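Local coordinates for protein prenylcyclase (Actinoplanes teichomyceticus, PDB 6IJ1) that probably cyclises or transfers a prenyl group within a helical fold resembling that of terpene cyclases, its exact reaction being unknown, at residues F20-D23 / R24-A27; A210-P213 / G214-P217; H278-P281 / D282-T286; D302-E305 / D306-F309; G326-T329 / T330-L334. One frame throughout, in Å; residues are numbered along the deposited sequence.

Interaction 1 (F20-D23 / R24-A27)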
loop_
_atom_site.group_PDB
_atom_site.type_symbol
_atom_site.label_atom_id
_atom_site.label_comp_id
_atom_site.label_asym_id
_atom_site.label_seq_id
_atom_site.Cartn_x
_atom_site.Cartn_y
_atom_site.Cartn_z
ATOM N N PHE A 20 17.079 9.393 4.723
ATOM C CA PHE A 20 17.031 8.955 3.321
ATOM C C PHE A 20 15.818 9.541 2.614
ATOM O O PHE A 20 15.927 10.098 1.532
ATOM C CB PHE A 20 17.012 7.415 3.258
ATOM C CG PHE A 20 16.751 6.874 1.871
ATOM C CD1 PHE A 20 17.795 6.673 0.993
ATOM C CD2 PHE A 20 15.446 6.558 1.453
ATOM C CE1 PHE A 20 17.538 6.174 -0.324
ATOM C CE2 PHE A 20 15.209 6.047 0.166
ATOM C CZ PHE A 20 16.229 5.872 -0.710
ATOM N N LEU A 21 14.630 9.447 3.234
ATOM C CA LEU A 21 13.437 9.898 2.527
ATOM C C LEU A 21 13.417 11.420 2.371
ATOM O O LEU A 21 13.056 11.932 1.325
ATOM C CB LEU A 21 12.175 9.441 3.266
ATOM C CG LEU A 21 11.887 7.924 3.221
ATOM C CD1 LEU A 21 10.728 7.586 4.134
ATOM C CD2 LEU A 21 11.616 7.528 1.763
ATOM N N LEU A 22 13.811 12.157 3.410
ATOM C CA LEU A 22 13.870 13.615 3.263
ATOM C C LEU A 22 14.878 14.031 2.204
ATOM O O LEU A 22 14.626 14.980 1.459
ATOM C CB LEU A 22 14.212 14.246 4.613
ATOM C CG LEU A 22 13.138 14.109 5.665
ATOM C CD1 LEU A 22 13.715 14.683 7.006
ATOM C CD2 LEU A 22 11.836 14.807 5.256
ATOM N N ASP A 23 16.037 13.349 2.124
ATOM C CA ASP A 23 17.013 13.698 1.090
ATOM C C ASP A 23 16.531 13.374 -0.305
ATOM O O ASP A 23 17.037 13.961 -1.282
ATOM C CB ASP A 23 18.343 12.992 1.361
ATOM C CG ASP A 23 19.081 13.584 2.559
ATOM O OD1 ASP A 23 18.641 14.648 3.057
ATOM O OD2 ASP A 23 20.100 13.003 3.001
ATOM N N ARG A 24 15.554 12.479 -0.458
ATOM C CA ARG A 24 15.049 12.136 -1.779
ATOM C C ARG A 24 13.806 12.945 -2.174
ATOM O O ARG A 24 13.195 12.676 -3.215
ATOM C CB ARG A 24 14.755 10.613 -1.858
ATOM C CG ARG A 24 15.890 9.610 -1.582
ATOM C CD ARG A 24 17.019 9.881 -2.433
ATOM N NE ARG A 24 18.198 8.995 -2.301
ATOM C CZ ARG A 24 19.057 9.005 -1.277
ATOM N NH1 ARG A 24 18.811 9.766 -0.204
ATOM N NH2 ARG A 24 20.150 8.213 -1.306
ATOM N N ARG A 25 13.418 13.952 -1.390
ATOM C CA ARG A 25 12.372 14.875 -1.850
ATOM C C ARG A 25 12.760 15.567 -3.145
ATOM O O ARG A 25 13.922 15.940 -3.343
ATOM C CB ARG A 25 12.138 15.967 -0.804
ATOM C CG ARG A 25 11.268 15.565 0.379
ATOM C CD ARG A 25 11.265 16.677 1.449
ATOM N NE ARG A 25 12.600 16.839 2.013
ATOM C CZ ARG A 25 12.888 17.778 2.928
ATOM N NH1 ARG A 25 11.926 18.622 3.335
ATOM N NH2 ARG A 25 14.105 17.892 3.406
ATOM N N GLU A 26 11.770 15.780 -3.995
ATOM C CA GLU A 26 11.897 16.717 -5.108
ATOM C C GLU A 26 12.032 18.134 -4.546
ATOM O O GLU A 26 11.859 18.383 -3.342
ATOM C CB GLU A 26 10.691 16.606 -6.022
ATOM C CG GLU A 26 10.513 15.219 -6.631
ATOM C CD GLU A 26 11.748 14.742 -7.435
ATOM O OE1 GLU A 26 12.313 15.537 -8.234
ATOM O OE2 GLU A 26 12.184 13.576 -7.272
ATOM N N ALA A 27 12.358 19.068 -5.449
ATOM C CA ALA A 27 12.590 20.444 -5.004
ATOM C C ALA A 27 11.346 21.043 -4.363
ATOM O O ALA A 27 11.446 21.833 -3.406
ATOM C CB ALA A 27 13.036 21.311 -6.184
HETATM O O HOH W 1 16.704 16.850 3.244
HETATM O O HOH W 2 16.117 16.507 -2.074
#
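Phe20 and Arg24 face each other across the last turn of helix 10-23, a C-terminal helix end whose final carbonyls are served largely by the two arginines that follow. Arg24 is the first residue to leave helical geometry, and its side chain doubles back. CB lies beside Phe20 O. CG, anti to the carbonyl carbon (chi1 -58°), reaches over the Phe20 ring in a CH-pi contact, 3.9 Å from the centroid. A bend at chi2 (-54°) then swings CD past Phe20 O and the guanidinium across the ring. Arg24 NE is 3.5 Å from Phe20 CE1. Arg24 CZ sits 3.4 Å from Phe20 CE1, which stands over the centre of one guanidinium face, the planes 39° apart. NH2 lies by CE1 and CD1, while Arg24 NH1 gives Phe20 O a weak hydrogen bond of 3.4 Å. Leu327 of helix 327-341 packs on both residues. Arg25 serves the carbonyl of Leu22: its guanidinium lies with one face against Leu22 CD2, and a water joins Arg25 NH2 to Asp23 OD1. Leu22 O is gripped twice, by Arg25 N from above the carbonyl plane and by Arg25 NE at 2.8 Å, in that plane and on a lone pair.

Interaction 2 (A210-P213 / G214-P217)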
loop_
_atom_site.group_PDB
_atom_site.type_symbol
_atom_site.label_atom_id
_atom_site.label_comp_id
_atom_site.label_asym_id
_atom_site.label_seq_id
_atom_site.Cartn_x
_atom_site.Cartn_y
_atom_site.Cartn_z
ATOM N N ALA A 210 -8.558 -3.074 12.478
ATOM C CA ALA A 210 -8.370 -2.850 13.922
ATOM C C ALA A 210 -9.232 -1.710 14.395
ATOM O O ALA A 210 -9.462 -1.574 15.585
ATOM C CB ALA A 210 -6.913 -2.561 14.206
ATOM N N THR A 211 -9.782 -0.959 13.449
ATOM C CA THR A 211 -10.482 0.260 13.737
ATOM C C THR A 211 -12.000 0.033 13.738
ATOM O O THR A 211 -12.771 0.997 13.905
ATOM C CB THR A 211 -10.016 1.342 12.722
ATOM O OG1 THR A 211 -10.559 1.086 11.437
ATOM C CG2 THR A 211 -8.470 1.358 12.492
ATOM N N VAL A 212 -12.438 -1.236 13.656
ATOM C CA VAL A 212 -13.841 -1.679 13.550
ATOM C C VAL A 212 -14.202 -2.860 14.447
ATOM O O VAL A 212 -13.470 -3.855 14.525
ATOM C CB VAL A 212 -14.119 -2.039 12.073
ATOM C CG1 VAL A 212 -15.402 -2.807 11.915
ATOM C CG2 VAL A 212 -14.130 -0.740 11.245
ATOM N N PRO A 213 -15.345 -2.845 15.137
ATOM C CA PRO A 213 -15.684 -3.979 15.992
ATOM C C PRO A 213 -16.082 -5.194 15.166
ATOM O O PRO A 213 -16.427 -5.115 13.980
ATOM C CB PRO A 213 -16.872 -3.467 16.826
ATOM C CG PRO A 213 -16.751 -1.947 16.725
ATOM C CD PRO A 213 -16.285 -1.725 15.316
ATOM N N GLY A 214 -15.931 -6.365 15.795
ATOM C CA GLY A 214 -16.291 -7.581 15.105
ATOM C C GLY A 214 -15.211 -8.207 14.224
ATOM O O GLY A 214 -15.456 -9.255 13.595
ATOM N N THR A 215 -14.016 -7.645 14.202
ATOM C CA THR A 215 -12.975 -8.133 13.314
ATOM C C THR A 215 -11.848 -8.802 14.064
ATOM O O THR A 215 -10.846 -9.217 13.444
ATOM C CB THR A 215 -12.411 -6.973 12.470
ATOM O OG1 THR A 215 -11.664 -6.111 13.339
ATOM C CG2 THR A 215 -13.499 -6.218 11.731
ATOM N N GLU A 216 -11.969 -8.973 15.395
ATOM C CA GLU A 216 -10.870 -9.594 16.126
ATOM C C GLU A 216 -10.586 -11.038 15.678
ATOM O O GLU A 216 -9.396 -11.401 15.581
ATOM C CB GLU A 216 -11.121 -9.569 17.659
ATOM C CG GLU A 216 -11.413 -8.181 18.167
ATOM C CD GLU A 216 -12.921 -7.799 18.109
ATOM O OE1 GLU A 216 -13.690 -8.465 17.347
ATOM O OE2 GLU A 216 -13.323 -6.829 18.829
ATOM N N PRO A 217 -11.569 -11.910 15.395
ATOM C CA PRO A 217 -11.227 -13.252 14.927
ATOM C C PRO A 217 -10.372 -13.210 13.649
ATOM O O PRO A 217 -9.406 -13.913 13.571
ATOM C CB PRO A 217 -12.603 -13.884 14.699
ATOM C CG PRO A 217 -13.492 -13.132 15.667
ATOM C CD PRO A 217 -12.995 -11.707 15.611
#
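Val212 meets Thr215 across a bend that holds no aromatic ring, and the flat groups here are peptide units. Off one face of the Val212 carbonyl stands the methyl of Thr215, with Thr215 CG2 3.7 Å from Val212 O. Near the oxygen end of the same group comes Thr215 OG1, 3.1 Å from Val212 O. The next peptide, between Pro213 and Gly214, brings Pro213 O to 3.9 Å from Thr215 CG2, so that the methyl is shared by two carbonyl oxygens. Beyond them Val212 crosses the threonine at about a right angle, its CG1 touching Thr215 CG2 at 3.9 Å.

The backbone is a type II beta turn from Val212 to Thr215, joining the end of helix 198-209 to the start of helix 216-229. Pro213 occupies its first corner, where the ring restrains phi, and Gly214 the second, at a phi of 86°. A side chain on Gly214 would collide with Pro213 O, since a CB there would fall only 2.5 Å from it. Thr215 N stays 3.8 Å from Val212 O, too far to close the turn with a backbone bond.

With a chi1 of 70°, Thr215 OG1 is held between its own backbone N and carbonyl carbon. From there it bonds to Leu209 O and Arg219 NE. Since the Leu209 carbonyl can only accept, the hydroxyl probably gives it its proton and is merely a close neighbour of Val212 O. Across the bend the contact is thus a proline-glycine turn with apolar touches, while the Thr215 hydroxyl is tied to the chain on both sides.

Interaction 3 (H278-P281 / D282-T286)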
loop_
_atom_site.group_PDB
_atom_site.type_symbol
_atom_site.label_atom_id
_atom_site.label_comp_id
_atom_site.label_asym_id
_atom_site.label_seq_id
_atom_site.Cartn_x
_atom_site.Cartn_y
_atom_site.Cartn_z
ATOM N N HIS A 278 19.710 -5.243 8.102
ATOM C CA HIS A 278 19.811 -5.234 6.638
ATOM C C HIS A 278 19.578 -3.848 6.027
ATOM O O HIS A 278 19.552 -3.702 4.795
ATOM C CB HIS A 278 18.841 -6.285 6.030
ATOM C CG HIS A 278 19.385 -7.669 6.160
ATOM N ND1 HIS A 278 19.312 -8.430 7.308
ATOM C CD2 HIS A 278 20.128 -8.385 5.282
ATOM C CE1 HIS A 278 19.965 -9.567 7.112
ATOM N NE2 HIS A 278 20.444 -9.570 5.883
ATOM N N GLN A 279 19.454 -2.820 6.840
ATOM C CA GLN A 279 19.369 -1.483 6.302
ATOM C C GLN A 279 20.670 -1.138 5.561
ATOM O O GLN A 279 21.776 -1.479 5.999
ATOM C CB GLN A 279 19.161 -0.502 7.461
ATOM C CG GLN A 279 18.880 0.921 7.017
ATOM C CD GLN A 279 18.571 1.836 8.177
ATOM O OE1 GLN A 279 18.987 1.578 9.274
ATOM N NE2 GLN A 279 17.819 2.875 7.925
ATOM N N ARG A 280 20.526 -0.514 4.404
ATOM C CA ARG A 280 21.676 -0.096 3.575
ATOM C C ARG A 280 22.394 1.094 4.217
ATOM O O ARG A 280 21.810 1.839 4.992
ATOM C CB ARG A 280 21.169 0.304 2.194
ATOM C CG ARG A 280 20.590 -0.874 1.377
ATOM C CD ARG A 280 19.808 -0.349 0.063
ATOM N NE ARG A 280 20.579 0.724 -0.595
ATOM C CZ ARG A 280 21.522 0.469 -1.506
ATOM N NH1 ARG A 280 21.814 -0.784 -1.872
ATOM N NH2 ARG A 280 22.222 1.487 -2.007
ATOM N N PRO A 281 23.653 1.318 3.845
ATOM C CA PRO A 281 24.387 2.471 4.402
ATOM C C PRO A 281 23.756 3.820 4.126
ATOM O O PRO A 281 23.945 4.728 4.960
ATOM C CB PRO A 281 25.760 2.383 3.709
ATOM C CG PRO A 281 25.811 1.118 3.013
ATOM C CD PRO A 281 24.491 0.437 2.997
ATOM N N ASP A 282 22.934 3.969 3.084
ATOM C CA ASP A 282 22.263 5.221 2.811
ATOM C C ASP A 282 20.928 5.390 3.539
ATOM O O ASP A 282 20.282 6.414 3.354
ATOM C CB ASP A 282 22.099 5.406 1.288
ATOM C CG ASP A 282 21.290 4.272 0.625
ATOM O OD1 ASP A 282 20.603 3.538 1.336
ATOM O OD2 ASP A 282 21.362 4.127 -0.636
ATOM N N GLY A 283 20.551 4.447 4.381
ATOM C CA GLY A 283 19.345 4.539 5.201
ATOM C C GLY A 283 18.146 3.854 4.589
ATOM O O GLY A 283 17.097 3.767 5.242
ATOM N N SER A 284 18.254 3.392 3.336
ATOM C CA SER A 284 17.128 2.718 2.691
ATOM C C SER A 284 17.256 1.212 2.825
ATOM O O SER A 284 18.177 0.680 3.448
ATOM C CB SER A 284 17.051 3.097 1.204
ATOM O OG SER A 284 18.194 2.571 0.518
ATOM N N TRP A 285 16.260 0.471 2.277
ATOM C CA TRP A 285 16.317 -0.985 2.167
ATOM C C TRP A 285 16.224 -1.365 0.700
ATOM O O TRP A 285 15.718 -0.564 -0.122
ATOM C CB TRP A 285 15.141 -1.630 2.968
ATOM C CG TRP A 285 15.412 -1.666 4.457
ATOM C CD1 TRP A 285 15.920 -2.744 5.149
ATOM C CD2 TRP A 285 15.245 -0.603 5.409
ATOM N NE1 TRP A 285 16.088 -2.392 6.480
ATOM C CE2 TRP A 285 15.659 -1.103 6.666
ATOM C CE3 TRP A 285 14.736 0.704 5.334
ATOM C CZ2 TRP A 285 15.583 -0.339 7.861
ATOM C CZ3 TRP A 285 14.678 1.471 6.499
ATOM C CH2 TRP A 285 15.127 0.938 7.753
ATOM N N THR A 286 16.670 -2.599 0.405
ATOM C CA THR A 286 16.693 -3.074 -0.974
ATOM C C THR A 286 15.297 -2.934 -1.569
ATOM O O THR A 286 14.324 -3.409 -0.962
ATOM C CB THR A 286 17.098 -4.526 -0.976
ATOM O OG1 THR A 286 18.432 -4.590 -0.374
ATOM C CG2 THR A 286 17.097 -5.113 -2.411
HETATM O O HOH W 3 17.687 -4.051 2.726
HETATM O O HOH W 4 20.540 -3.363 -1.509
#
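Two first torsions set the pairs Gln279-Trp285 and Arg280-Asp282. In Gln279 a chi1 of -173° sends CG away from the backbone N, and the chain then runs extended over the indole. In Asp282 a chi1 of 59° folds the carboxylate back between N and the carbonyl carbon, the crowded position, where it faces Arg280.

Gln279 CA makes a CH-pi contact with the five-membered ring of Trp285, 3.8 Å from its centroid. CB and CG continue across the same face, and the terminal amide ends nearly parallel to the ring, 13° off, with Gln279 NE2 3.3 Å from Trp285 CH2. Gln279 NE2 gives Gly283 O a bond of 2.9 Å and also binds Ala13 O, so the amide is held flat. The indole is pinned in turn by its NE1, bonded to Leu275 O.

A type I beta turn, closed by Gly283 N on Arg280 O at 3.0 Å, reverses the chain. Asp282 OD1 spans an Asx turn to Ser284 N at 3.1 Å and takes Ser284 OG at 2.7 Å from the same face of its plane. Asp282 OD2 receives Arg280 NH2 in a salt bridge of 3.1 Å. Were Asp282 an alanine, the Arg280 guanidinium would probably lose its counter-charge and Ser284 N the acceptor that shapes the turn.

Outside, helix 327-341 backs the indole through Val333 and Leu337. A glutamine laid on the tryptophan of a following Gly-Ser-Trp, just after a helix, matches the QW motif known from terpene cyclases, consistent with an alpha-alpha toroid whose helices it links.

Interaction 4 (D302-E305 / D306-F309)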
loop_
_atom_site.group_PDB
_atom_site.type_symbol
_atom_site.label_atom_id
_atom_site.label_comp_id
_atom_site.label_asym_id
_atom_site.label_seq_id
_atom_site.Cartn_x
_atom_site.Cartn_y
_atom_site.Cartn_z
ATOM N N ASP A 302 -2.929 -14.668 -9.842
ATOM C CA ASP A 302 -2.183 -15.772 -9.226
ATOM C C ASP A 302 -1.972 -16.927 -10.209
ATOM O O ASP A 302 -1.028 -17.712 -10.044
ATOM C CB ASP A 302 -2.879 -16.293 -7.972
ATOM C CG ASP A 302 -2.734 -15.359 -6.788
ATOM O OD1 ASP A 302 -1.799 -14.527 -6.787
ATOM O OD2 ASP A 302 -3.560 -15.458 -5.858
ATOM N N SER A 303 -2.806 -17.038 -11.241
ATOM C CA SER A 303 -2.639 -18.117 -12.207
ATOM C C SER A 303 -1.644 -17.811 -13.310
ATOM O O SER A 303 -1.319 -18.709 -14.099
ATOM C CB SER A 303 -3.966 -18.452 -12.858
ATOM O OG SER A 303 -4.712 -19.105 -11.883
ATOM N N TYR A 304 -1.184 -16.574 -13.444
ATOM C CA TYR A 304 -0.346 -16.203 -14.561
ATOM C C TYR A 304 1.085 -16.530 -14.184
ATOM O O TYR A 304 1.511 -16.206 -13.067
ATOM C CB TYR A 304 -0.477 -14.709 -14.843
ATOM C CG TYR A 304 0.166 -14.224 -16.082
ATOM C CD1 TYR A 304 -0.086 -14.855 -17.309
ATOM C CD2 TYR A 304 0.939 -13.072 -16.118
ATOM C CE1 TYR A 304 0.427 -14.386 -18.481
ATOM C CE2 TYR A 304 1.478 -12.577 -17.286
ATOM C CZ TYR A 304 1.220 -13.227 -18.510
ATOM O OH TYR A 304 1.755 -12.684 -19.646
ATOM N N GLU A 305 1.788 -17.205 -15.095
ATOM C CA GLU A 305 3.185 -17.571 -14.858
ATOM C C GLU A 305 4.152 -16.870 -15.784
ATOM O O GLU A 305 5.365 -17.021 -15.620
ATOM C CB GLU A 305 3.342 -19.085 -14.985
ATOM C CG GLU A 305 2.522 -19.832 -13.932
ATOM C CD GLU A 305 2.553 -21.339 -14.122
ATOM O OE1 GLU A 305 3.154 -21.796 -15.121
ATOM O OE2 GLU A 305 1.976 -22.061 -13.273
ATOM N N ASP A 306 3.681 -16.040 -16.692
ATOM C CA ASP A 306 4.526 -15.529 -17.741
ATOM C C ASP A 306 4.833 -14.049 -17.589
ATOM O O ASP A 306 5.062 -13.341 -18.570
ATOM C CB ASP A 306 3.868 -15.818 -19.098
ATOM C CG ASP A 306 3.705 -17.316 -19.319
ATOM O OD1 ASP A 306 4.639 -18.048 -18.940
ATOM O OD2 ASP A 306 2.655 -17.758 -19.806
ATOM N N TRP A 307 4.878 -13.576 -16.335
ATOM C CA TRP A 307 5.239 -12.193 -16.101
ATOM C C TRP A 307 6.592 -11.873 -16.728
ATOM O O TRP A 307 7.521 -12.706 -16.678
ATOM C CB TRP A 307 5.353 -11.925 -14.592
ATOM C CG TRP A 307 4.140 -12.256 -13.835
ATOM C CD1 TRP A 307 3.898 -13.362 -13.101
ATOM C CD2 TRP A 307 2.959 -11.435 -13.748
ATOM N NE1 TRP A 307 2.620 -13.306 -12.537
ATOM C CE2 TRP A 307 2.050 -12.113 -12.909
ATOM C CE3 TRP A 307 2.629 -10.173 -14.238
ATOM C CZ2 TRP A 307 0.781 -11.608 -12.614
ATOM C CZ3 TRP A 307 1.335 -9.677 -13.941
ATOM C CH2 TRP A 307 0.464 -10.384 -13.114
ATOM N N THR A 308 6.723 -10.672 -17.261
ATOM C CA THR A 308 8.014 -10.060 -17.536
ATOM C C THR A 308 8.435 -9.286 -16.305
ATOM O O THR A 308 7.673 -9.232 -15.326
ATOM C CB THR A 308 7.950 -9.093 -18.698
ATOM O OG1 THR A 308 7.041 -8.015 -18.368
ATOM C CG2 THR A 308 7.406 -9.828 -19.944
ATOM N N PHE A 309 9.612 -8.690 -16.336
ATOM C CA PHE A 309 10.141 -7.955 -15.193
ATOM C C PHE A 309 10.636 -6.581 -15.590
ATOM O O PHE A 309 11.300 -6.409 -16.640
ATOM C CB PHE A 309 11.270 -8.739 -14.473
ATOM C CG PHE A 309 10.797 -10.005 -13.905
ATOM C CD1 PHE A 309 10.281 -10.040 -12.610
ATOM C CD2 PHE A 309 10.874 -11.185 -14.653
ATOM C CE1 PHE A 309 9.802 -11.220 -12.098
ATOM C CE2 PHE A 309 10.415 -12.386 -14.123
ATOM C CZ PHE A 309 9.883 -12.392 -12.833
HETATM O O HOH W 5 7.922 -15.086 -15.520
HETATM O O HOH W 6 0.833 -18.279 -17.437
#
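Tyr304 opens the contact, its ring directed at Trp307 by a chi1 of -171° that turns CG away from the backbone N. Tyr304 CB already grazes the indole, 4.0 Å from Trp307 CZ2. Further along, Tyr304 CD2 stands over the indole, 3.5 Å from Trp307 CD2. The pair forms a T-shaped (edge-to-face) stack, tyrosine edge to tryptophan face, with the centroids of the Tyr304 ring and the Trp307 six-membered ring 4.9 Å apart and the planes at 80°. A face of the tyrosine ring takes the backbone of the next residue but one: Asp306 N sits over the ring centre, a buried nitrogen without a hydrogen-bond partner in the model. Asp306 CB continues over the far end of the ring, 3.8 Å from Tyr304 CZ.

This bend leads straight into strand 308-309, an outer strand of a small three-stranded mixed sheet, where Thr308 bonds through its backbone to Gly318 and Ile320. Trp307 touches Pro301 and Ile320, and Tyr304 touches Leu295, so the stack leans against the loop and the neighbouring strand 319-321.

Glu305 follows, its side chain directed outward, and it meets the second segment through its backbone and two waters. One accepts from Glu305 N at 2.7 Å and donates to Asp306 OD2, bridging the Glu305 backbone to the aspartate side chain. The other donates to Glu305 O, at 3.2 Å, and to Trp307 O, at 2.7 Å.

Interaction 5 (G326-T329 / T330-L334)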
loop_
_atom_site.group_PDB
_atom_site.type_symbol
_atom_site.label_atom_id
_atom_site.label_comp_id
_atom_site.label_asym_id
_atom_site.label_seq_id
_atom_site.Cartn_x
_atom_site.Cartn_y
_atom_site.Cartn_z
ATOM N N GLY A 326 13.514 2.915 -4.193
ATOM C CA GLY A 326 13.495 2.399 -2.833
ATOM C C GLY A 326 12.673 3.206 -1.850
ATOM O O GLY A 326 12.702 2.903 -0.646
ATOM N N LEU A 327 11.879 4.165 -2.342
ATOM C CA LEU A 327 11.133 4.992 -1.371
ATOM C C LEU A 327 9.955 4.198 -0.802
ATOM O O LEU A 327 9.673 4.269 0.403
ATOM C CB LEU A 327 10.599 6.297 -1.990
ATOM C CG LEU A 327 11.536 7.190 -2.801
ATOM C CD1 LEU A 327 10.834 8.584 -2.928
ATOM C CD2 LEU A 327 12.878 7.353 -2.199
ATOM N N HIS A 328 9.244 3.441 -1.652
ATOM C CA HIS A 328 8.095 2.712 -1.136
ATOM C C HIS A 328 8.531 1.671 -0.131
ATOM O O HIS A 328 7.958 1.556 0.950
ATOM C CB HIS A 328 7.347 2.086 -2.328
ATOM C CG HIS A 328 5.975 1.595 -2.001
ATOM N ND1 HIS A 328 5.754 0.555 -1.136
ATOM C CD2 HIS A 328 4.757 2.027 -2.406
ATOM C CE1 HIS A 328 4.455 0.350 -1.024
ATOM N NE2 HIS A 328 3.812 1.239 -1.780
ATOM N N THR A 329 9.589 0.935 -0.456
ATOM C CA THR A 329 10.089 -0.082 0.493
ATOM C C THR A 329 10.518 0.561 1.790
ATOM O O THR A 329 10.176 0.092 2.871
ATOM C CB THR A 329 11.293 -0.847 -0.113
ATOM O OG1 THR A 329 10.910 -1.544 -1.297
ATOM C CG2 THR A 329 11.874 -1.878 0.899
ATOM N N THR A 330 11.277 1.646 1.716
ATOM C CA THR A 330 11.786 2.246 2.941
ATOM C C THR A 330 10.644 2.775 3.795
ATOM O O THR A 330 10.667 2.582 5.017
ATOM C CB THR A 330 12.769 3.358 2.552
ATOM O OG1 THR A 330 13.851 2.767 1.853
ATOM C CG2 THR A 330 13.296 4.066 3.822
ATOM N N ALA A 331 9.652 3.419 3.159
ATOM C CA ALA A 331 8.515 3.890 3.962
ATOM C C ALA A 331 7.810 2.729 4.635
ATOM O O ALA A 331 7.422 2.808 5.829
ATOM C CB ALA A 331 7.536 4.690 3.094
ATOM N N THR A 332 7.578 1.641 3.886
ATOM C CA THR A 332 6.933 0.454 4.445
ATOM C C THR A 332 7.696 -0.096 5.643
ATOM O O THR A 332 7.088 -0.466 6.678
ATOM C CB THR A 332 6.794 -0.617 3.344
ATOM O OG1 THR A 332 6.141 -0.035 2.186
ATOM C CG2 THR A 332 6.000 -1.806 3.815
ATOM N N VAL A 333 9.026 -0.176 5.533
ATOM C CA VAL A 333 9.841 -0.672 6.614
ATOM C C VAL A 333 9.771 0.268 7.813
ATOM O O VAL A 333 9.672 -0.197 8.952
ATOM C CB VAL A 333 11.307 -0.849 6.123
ATOM C CG1 VAL A 333 12.175 -1.184 7.355
ATOM C CG2 VAL A 333 11.381 -2.001 5.052
ATOM N N LEU A 334 9.864 1.585 7.591
ATOM C CA LEU A 334 9.785 2.497 8.745
ATOM C C LEU A 334 8.459 2.335 9.472
ATOM O O LEU A 334 8.431 2.391 10.716
ATOM C CB LEU A 334 9.966 3.947 8.299
ATOM C CG LEU A 334 11.364 4.243 7.759
ATOM C CD1 LEU A 334 11.433 5.681 7.230
ATOM C CD2 LEU A 334 12.446 4.069 8.867
#
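Gly326 O and Thr330 form the first link in the opening turn of helix 327-341. Gly326 O accepts Thr330 N at 3.0 Å and Thr330 OG1 at 2.8 Å, the two donors arriving from opposite faces of the carbonyl plane. A chi1 of -63° makes this possible by laying the hydroxyl back toward the preceding turn. The pattern recurs two residues on, where His328 O takes Thr332 N at 3.0 Å and Thr332 OG1 at 2.7 Å, again from opposite faces. Ordinary helical bonds run between, among them Val333 N to Thr329 O at 2.9 Å, and the side chains of Thr329 and Val333 lie side by side.

Gly326 stands at the N-cap position with a positive phi of 76°, a conformation that favours glycine. In the next shell Asp33 OD2 receives His328 N, and more weakly Leu327 N, which fixes the start of the helix. Thr329 OG1 binds Asp323 OD2 and Ser288 N. Thr332 OG1 also meets Tyr47 OH, and Thr330 OG1 has a weak bond with Trp285 N. At Thr330, a valine would probably leave Gly326 O with one donor fewer and Trp285 N without this weak partner.

The His328 ring stacks on Tyr47 and also meets Trp43 and Trp195. Threonine hydroxyls folded onto carbonyls four residues back are common in helices generally; burial of this one among helices 10-23, 42-52 and 246-256 is consistent with an alpha-alpha toroid, whose interior, by analogy with terpene cyclases, may hold the substrate.

In the fold
Interactions 1, 3 and 5 form one continuous patch, in which helix 10-23, the 278-286 turn and helix 327-341 all touch one another; Leu21 against Leu334 is one such meeting. Interaction 5 is wholly buried and works through hydroxyls turned onto helix carbonyls. Interactions 1 and 3 are partly buried and add arginines, a salt bridge and ring contacts toward the outside of the chain. Interactions 2 and 4 are surface bends about 20 Å apart at their nearest atoms, touching neither each other nor the patch. One joins two helices through proline, glycine and small side chains; the other leads into a strand and is held by an aromatic stack and waters.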